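Local coordinates for ureidoglycolate hydrolase from Arabidopsis thaliana, a protein that hydrolyses (S)-ureidoglycolate to glyoxylate, ammonium and carbon dioxide, using two manganese ions per subunit, in the breakdown of purine nucleotides, in two crystal structures: PDB 4PXC (chain A, 1.89 Å), residues His92-Pro97 and Ser136-Arg141; PDB 4PXE (chain B, 1.45 Å), residues His92-Pro97 and Ser136-Arg141. One frame, after least-squares fit of the local backbone (RMSD 0.08 Å); residues are numbered along the deposited sequences.

Structure 1 (4PXC); sequences HIDAIP and SAEPTR. Engineered in segment 136-141: Ala137 (natural residue Glu). With MN (manganese (II) ion), chain C; MN (manganese (II) ion), chain D; HGY ((2S)-amino(hydroxy)ethanoic acid), chain E.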
loop_
_atom_site.group_PDB
_atom_site.type_symbol
_atom_site.label_atom_id
_atom_site.label_comp_id
_atom_site.label_asym_id
_atom_site.label_seq_id
_atom_site.Cartn_x
_atom_site.Cartn_y
_atom_site.Cartn_z
ATOM N N HIS A 92 -1.541 -11.724 24.942
ATOM C CA HIS A 92 -0.926 -10.552 24.334
ATOM C C HIS A 92 -1.907 -9.383 24.338
ATOM O O HIS A 92 -3.104 -9.565 24.556
ATOM C CB HIS A 92 -0.548 -10.876 22.892
ATOM C CG HIS A 92 -1.740 -11.124 22.008
ATOM N ND1 HIS A 92 -2.279 -10.146 21.207
ATOM C CD2 HIS A 92 -2.498 -12.227 21.826
ATOM C CE1 HIS A 92 -3.318 -10.634 20.549
ATOM N NE2 HIS A 92 -3.474 -11.901 20.914
ATOM N N ILE A 93 -1.415 -8.170 24.122
ATOM C CA ILE A 93 -2.339 -7.035 23.998
ATOM C C ILE A 93 -2.163 -6.271 22.686
ATOM O O ILE A 93 -2.885 -5.297 22.424
ATOM C CB ILE A 93 -2.251 -6.046 25.188
ATOM C CG1 ILE A 93 -0.863 -5.400 25.248
ATOM C CG2 ILE A 93 -2.609 -6.748 26.508
ATOM C CD1 ILE A 93 -0.673 -4.491 26.466
ATOM N N ASP A 94 -1.220 -6.697 21.852
ATOM C CA ASP A 94 -1.110 -6.054 20.544
ATOM C C ASP A 94 -2.303 -6.414 19.651
ATOM O O ASP A 94 -2.980 -7.430 19.871
ATOM C CB ASP A 94 0.267 -6.263 19.862
ATOM C CG ASP A 94 0.583 -7.710 19.556
ATOM O OD1 ASP A 94 0.144 -8.621 20.298
ATOM O OD2 ASP A 94 1.325 -7.944 18.572
ATOM N N ALA A 95 -2.599 -5.534 18.695
ATOM C CA ALA A 95 -3.797 -5.667 17.877
ATOM C C ALA A 95 -3.446 -5.307 16.457
ATOM O O ALA A 95 -2.883 -4.234 16.205
ATOM C CB ALA A 95 -4.891 -4.745 18.384
ATOM N N ILE A 96 -3.782 -6.187 15.518
ATOM C CA ILE A 96 -3.517 -5.886 14.114
ATOM C C ILE A 96 -4.416 -4.725 13.670
ATOM O O ILE A 96 -5.403 -4.406 14.359
ATOM C CB ILE A 96 -3.723 -7.127 13.220
ATOM C CG1 ILE A 96 -5.205 -7.450 13.056
ATOM C CG2 ILE A 96 -2.958 -8.325 13.771
ATOM C CD1 ILE A 96 -5.430 -8.672 12.169
ATOM N N PRO A 97 -4.070 -4.073 12.540
ATOM C CA PRO A 97 -4.838 -2.927 12.042
ATOM C C PRO A 97 -6.340 -3.192 11.912
ATOM O O PRO A 97 -6.758 -4.182 11.291
ATOM C CB PRO A 97 -4.227 -2.688 10.658
ATOM C CG PRO A 97 -2.793 -3.062 10.851
ATOM C CD PRO A 97 -2.843 -4.282 11.739
ATOM N N SER A 136 4.446 -9.377 22.243
ATOM C CA SER A 136 3.690 -9.242 20.997
ATOM C C SER A 136 3.378 -10.634 20.469
ATOM O O SER A 136 4.245 -11.507 20.487
ATOM C CB SER A 136 4.515 -8.486 19.948
ATOM O OG SER A 136 3.992 -8.684 18.640
ATOM N N ALA A 137 2.144 -10.856 20.020
ATOM C CA ALA A 137 1.787 -12.108 19.359
ATOM C C ALA A 137 1.518 -11.924 17.861
ATOM O O ALA A 137 1.659 -12.873 17.079
ATOM C CB ALA A 137 0.575 -12.745 20.034
ATOM N N GLU A 138 1.122 -10.718 17.465
ATOM C CA GLU A 138 0.788 -10.443 16.062
ATOM C C GLU A 138 2.022 -10.130 15.219
ATOM O O GLU A 138 2.993 -9.543 15.717
ATOM C CB GLU A 138 -0.215 -9.296 15.950
ATOM C CG GLU A 138 -1.439 -9.473 16.843
ATOM C CD GLU A 138 -2.388 -10.538 16.343
ATOM O OE1 GLU A 138 -2.045 -11.306 15.399
ATOM O OE2 GLU A 138 -3.507 -10.584 16.902
ATOM N N PRO A 139 1.989 -10.532 13.939
ATOM C CA PRO A 139 3.150 -10.365 13.053
ATOM C C PRO A 139 3.170 -9.009 12.339
ATOM O O PRO A 139 3.999 -8.823 11.450
ATOM C CB PRO A 139 2.946 -11.481 12.022
ATOM C CG PRO A 139 1.435 -11.563 11.893
ATOM C CD PRO A 139 0.920 -11.341 13.311
ATOM N N THR A 140 2.284 -8.090 12.723
ATOM C CA THR A 140 2.117 -6.816 12.017
ATOM C C THR A 140 3.422 -6.087 11.690
ATOM O O THR A 140 3.658 -5.704 10.532
ATOM C CB THR A 140 1.208 -5.839 12.796
ATOM O OG1 THR A 140 0.011 -6.511 13.205
ATOM C CG2 THR A 140 0.834 -4.629 11.929
ATOM N N ARG A 141 4.287 -5.917 12.685
ATOM C CA ARG A 141 5.417 -5.003 12.495
ATOM C C ARG A 141 6.603 -5.616 11.769
ATOM O O ARG A 141 7.125 -5.021 10.824
ATOM C CB ARG A 141 5.894 -4.400 13.822
ATOM C CG ARG A 141 6.941 -3.305 13.597
ATOM C CD ARG A 141 7.226 -2.472 14.841
ATOM N NE ARG A 141 8.041 -1.311 14.492
ATOM C CZ ARG A 141 8.220 -0.248 15.271
ATOM N NH1 ARG A 141 7.640 -0.184 16.470
ATOM N NH2 ARG A 141 8.969 0.762 14.843
HETATM MN MN MN C . -4.870 -13.647 20.189
HETATM MN MN MN D . -5.048 -12.268 16.740
HETATM O OXT HGY E . -3.517 -14.968 13.311
HETATM C C HGY E . -3.609 -15.497 14.460
HETATM O O HGY E . -3.832 -16.736 14.602
HETATM C CA HGY E . -3.526 -14.632 15.679
HETATM O OB HGY E . -3.313 -13.306 15.360
HETATM N N HGY E . -2.618 -15.080 16.696
HETATM O O HOH W 1 -0.170 -5.417 15.654
HETATM O O HOH W 2 -5.142 -8.490 16.563
HETATM O O HOH W 3 -3.330 -15.304 20.761
HETATM O O HOH W 4 -3.310 -13.087 18.224
HETATM O O HOH W 5 -5.895 -14.483 16.690
#

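Structure 2 (4PXE); sequences HIDAIP and SEEPTR. With MN (manganese (II) ion), chain F; MN (manganese (II) ion), chain G; GLV (glyoxylic acid), chain H.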
loop_
_atom_site.group_PDB
_atom_site.type_symbol
_atom_site.label_atom_id
_atom_site.label_comp_id
_atom_site.label_asym_id
_atom_site.label_seq_id
_atom_site.Cartn_x
_atom_site.Cartn_y
_atom_site.Cartn_z
ATOM N N HIS B 92 -1.619 -11.773 24.913
ATOM C CA HIS B 92 -1.015 -10.584 24.301
ATOM C C HIS B 92 -1.993 -9.411 24.322
ATOM O O HIS B 92 -3.205 -9.599 24.496
ATOM C CB HIS B 92 -0.645 -10.886 22.848
ATOM C CG HIS B 92 -1.830 -11.208 21.994
ATOM N ND1 HIS B 92 -2.405 -10.288 21.139
ATOM C CD2 HIS B 92 -2.569 -12.336 21.890
ATOM C CE1 HIS B 92 -3.448 -10.839 20.547
ATOM N NE2 HIS B 92 -3.565 -12.081 20.980
ATOM N N ILE B 93 -1.486 -8.197 24.141
ATOM C CA ILE B 93 -2.373 -7.048 23.982
ATOM C C ILE B 93 -2.154 -6.291 22.677
ATOM O O ILE B 93 -2.850 -5.308 22.414
ATOM C CB ILE B 93 -2.289 -6.063 25.169
ATOM C CG1 ILE B 93 -0.882 -5.463 25.276
ATOM C CG2 ILE B 93 -2.727 -6.743 26.470
ATOM C CD1 ILE B 93 -0.695 -4.580 26.507
ATOM N N ASP B 94 -1.206 -6.725 21.854
ATOM C CA ASP B 94 -1.115 -6.081 20.545
ATOM C C ASP B 94 -2.335 -6.436 19.686
ATOM O O ASP B 94 -2.992 -7.456 19.918
ATOM C CB ASP B 94 0.250 -6.279 19.836
ATOM C CG ASP B 94 0.627 -7.741 19.588
ATOM O OD1 ASP B 94 0.193 -8.657 20.318
ATOM O OD2 ASP B 94 1.438 -7.958 18.660
ATOM N N ALA B 95 -2.642 -5.556 18.736
ATOM C CA ALA B 95 -3.838 -5.633 17.901
ATOM C C ALA B 95 -3.448 -5.298 16.470
ATOM O O ALA B 95 -2.820 -4.262 16.217
ATOM C CB ALA B 95 -4.874 -4.644 18.383
ATOM N N ILE B 96 -3.817 -6.158 15.530
ATOM C CA ILE B 96 -3.552 -5.865 14.116
ATOM C C ILE B 96 -4.397 -4.678 13.633
ATOM O O ILE B 96 -5.361 -4.294 14.289
ATOM C CB ILE B 96 -3.738 -7.108 13.205
ATOM C CG1 ILE B 96 -5.216 -7.448 12.997
ATOM C CG2 ILE B 96 -2.976 -8.294 13.752
ATOM C CD1 ILE B 96 -5.421 -8.608 12.043
ATOM N N PRO B 97 -4.022 -4.068 12.503
ATOM C CA PRO B 97 -4.810 -2.911 12.058
ATOM C C PRO B 97 -6.315 -3.173 11.922
ATOM O O PRO B 97 -6.735 -4.156 11.302
ATOM C CB PRO B 97 -4.187 -2.582 10.695
ATOM C CG PRO B 97 -2.740 -3.000 10.863
ATOM C CD PRO B 97 -2.797 -4.252 11.697
ATOM N N SER B 136 4.575 -9.322 22.202
ATOM C CA SER B 136 3.807 -9.172 20.971
ATOM C C SER B 136 3.497 -10.562 20.470
ATOM O O SER B 136 4.354 -11.448 20.542
ATOM C CB SER B 136 4.622 -8.417 19.916
ATOM O OG SER B 136 4.095 -8.638 18.619
ATOM N N GLU B 137 2.284 -10.763 19.958
ATOM C CA GLU B 137 1.918 -12.041 19.365
ATOM C C GLU B 137 1.587 -11.885 17.883
ATOM O O GLU B 137 1.693 -12.840 17.110
ATOM C CB GLU B 137 0.735 -12.656 20.129
ATOM C CG GLU B 137 0.328 -14.044 19.662
ATOM C CD GLU B 137 -0.751 -14.039 18.604
ATOM O OE1 GLU B 137 -1.345 -12.970 18.315
ATOM O OE2 GLU B 137 -1.000 -15.129 18.041
ATOM N N GLU B 138 1.157 -10.690 17.486
ATOM C CA GLU B 138 0.752 -10.460 16.097
ATOM C C GLU B 138 1.954 -10.157 15.198
ATOM O O GLU B 138 2.922 -9.548 15.649
ATOM C CB GLU B 138 -0.288 -9.342 16.018
ATOM C CG GLU B 138 -1.537 -9.628 16.842
ATOM C CD GLU B 138 -2.494 -10.566 16.170
ATOM O OE1 GLU B 138 -2.146 -11.249 15.181
ATOM O OE2 GLU B 138 -3.644 -10.597 16.654
ATOM N N PRO B 139 1.901 -10.592 13.924
ATOM C CA PRO B 139 3.059 -10.457 13.024
ATOM C C PRO B 139 3.142 -9.098 12.332
ATOM O O PRO B 139 3.970 -8.925 11.435
ATOM C CB PRO B 139 2.803 -11.548 11.979
ATOM C CG PRO B 139 1.314 -11.614 11.890
ATOM C CD PRO B 139 0.843 -11.434 13.332
ATOM N N THR B 140 2.309 -8.149 12.742
ATOM C CA THR B 140 2.140 -6.873 12.030
ATOM C C THR B 140 3.425 -6.107 11.714
ATOM O O THR B 140 3.635 -5.673 10.573
ATOM C CB THR B 140 1.215 -5.932 12.829
ATOM O OG1 THR B 140 0.019 -6.643 13.171
ATOM C CG2 THR B 140 0.847 -4.687 12.011
ATOM N N ARG B 141 4.272 -5.912 12.720
ATOM C CA ARG B 141 5.389 -4.997 12.529
ATOM C C ARG B 141 6.568 -5.610 11.780
ATOM O O ARG B 141 7.066 -5.009 10.832
ATOM C CB ARG B 141 5.867 -4.417 13.858
ATOM C CG ARG B 141 6.915 -3.335 13.645
ATOM C CD ARG B 141 7.061 -2.398 14.837
ATOM N NE ARG B 141 7.934 -1.286 14.464
ATOM C CZ ARG B 141 8.177 -0.218 15.214
ATOM N NH1 ARG B 141 7.635 -0.096 16.422
ATOM N NH2 ARG B 141 8.983 0.734 14.745
HETATM MN MN MN F . -4.912 -13.702 20.055
HETATM MN MN MN G . -5.116 -12.175 16.601
HETATM C C1 GLV H . -3.030 -14.604 15.333
HETATM O O1 GLV H . -3.021 -15.243 16.562
HETATM C C2 GLV H . -3.564 -15.433 14.218
HETATM O O2 GLV H . -3.964 -16.616 14.467
HETATM O O3 GLV H . -3.615 -14.952 13.048
HETATM O O HOH W 6 -0.191 -5.408 15.670
HETATM O O HOH W 7 -5.271 -8.404 16.466
HETATM O O HOH W 8 -3.952 -13.089 18.149
HETATM O O HOH W 9 -3.495 -15.312 20.662
HETATM O O HOH W 10 -5.491 -15.501 18.453
HETATM O O HOH W 11 -5.968 -13.776 16.355
#

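Structure 1 (4PXC)
His92 and Glu138 each bind one manganese ion at this contact, where residues 92-97, at the end of strand 86-96, meet the loop 136-141 that follows the parallel strand 129-134. His92 NE2 binds the first ion at 2.4 Å and Glu138 OE2 the second at 2.3 Å; Asp103 and water 4 join both, giving the two-metal centre of the peptidase M20 family.

Among the hydrogen bonds, Asp94 supplies a carboxylate with two acceptors for the loop. OD1 takes Ala137 N almost straight (175°), and OD2 takes Glu138 N as well as Ser136 OG, the hydroxyl standing above the carboxylate plane. Glu138 OE1 is held by Asn294 of the second subunit.

In the packing, CB of the engineered Ala137 packs against the His92 ring, 3.4 Å from His92 CG. Ile96, branched at CB, presses CG2 on Glu138 CD at 3.4 Å.

(S)-hydroxyglycine places OB on the second ion, and its N donates to water 4.

Structure 2 (4PXE)
His92 and Glu138 each bind one manganese ion: His92 NE2 binds the first at 2.3 Å, Glu138 OE2 the second at 2.2 Å. Asp103 and water 8 join both.

Among the hydrogen bonds, Asp94 supplies a carboxylate with two acceptors for the loop. OD1 takes Glu137 N almost straight (171°), and OD2 takes Glu138 N as well as Ser136 OG, the hydroxyl standing above the carboxylate plane. Glu138 OE1 is held by Asn294 of the second subunit.

In the packing, Glu137 CB packs against the His92 ring, 3.5 Å from His92 CG. Ile96, branched at CB, presses CG2 on Glu138 CD at 3.4 Å.

Glu137 has the length to reach the ligand from there. With CG anti to the backbone N (chi1 -176°) and the chain bent at chi2, its carboxylate is carried to the bridging water and the ligand. Glu137 OE1 accepts from water 8 at 2.6 Å, while Glu137 OE2 lies 2.5 Å from O1 of glyoxylate.

How the two compare
The change lies at one position: the engineered Ala137(A) stands where Glu137(B) is found. Ala137(A) CB and Glu137(B) CB coincide and touch His92(A) CG and His92(B) CG, but CG, CD, OE1 and OE2 of Glu137(B) have no counterpart in the side chain of Ala137(A).

His92(A), Asp94(A), Ile96(A), Ser136(A), Glu138(A) and Thr140(A) keep their place with their counterparts, and Ala137(A) N and Glu137(B) N bond to OD1 of Asp94(A) and Asp94(B). Water 4 and water 8 also share a place; water 4 stands 2.0 Å apart from the place of Glu137(B) OE1 after superposition.

The ligands differ too: (S)-hydroxyglycine, with OB in the shell of one manganese ion, in structure 1, glyoxylate in structure 2. After superposition HGY N stands 2.1 Å apart from the place of Glu137(B) OE2, so the amino group lies near where the carboxylate would be. From structure 1 to structure 2 that carboxylate enters the pocket, and glyoxylate touches Glu137(B) and Glu138(B), while (S)-hydroxyglycine touches Glu138(A).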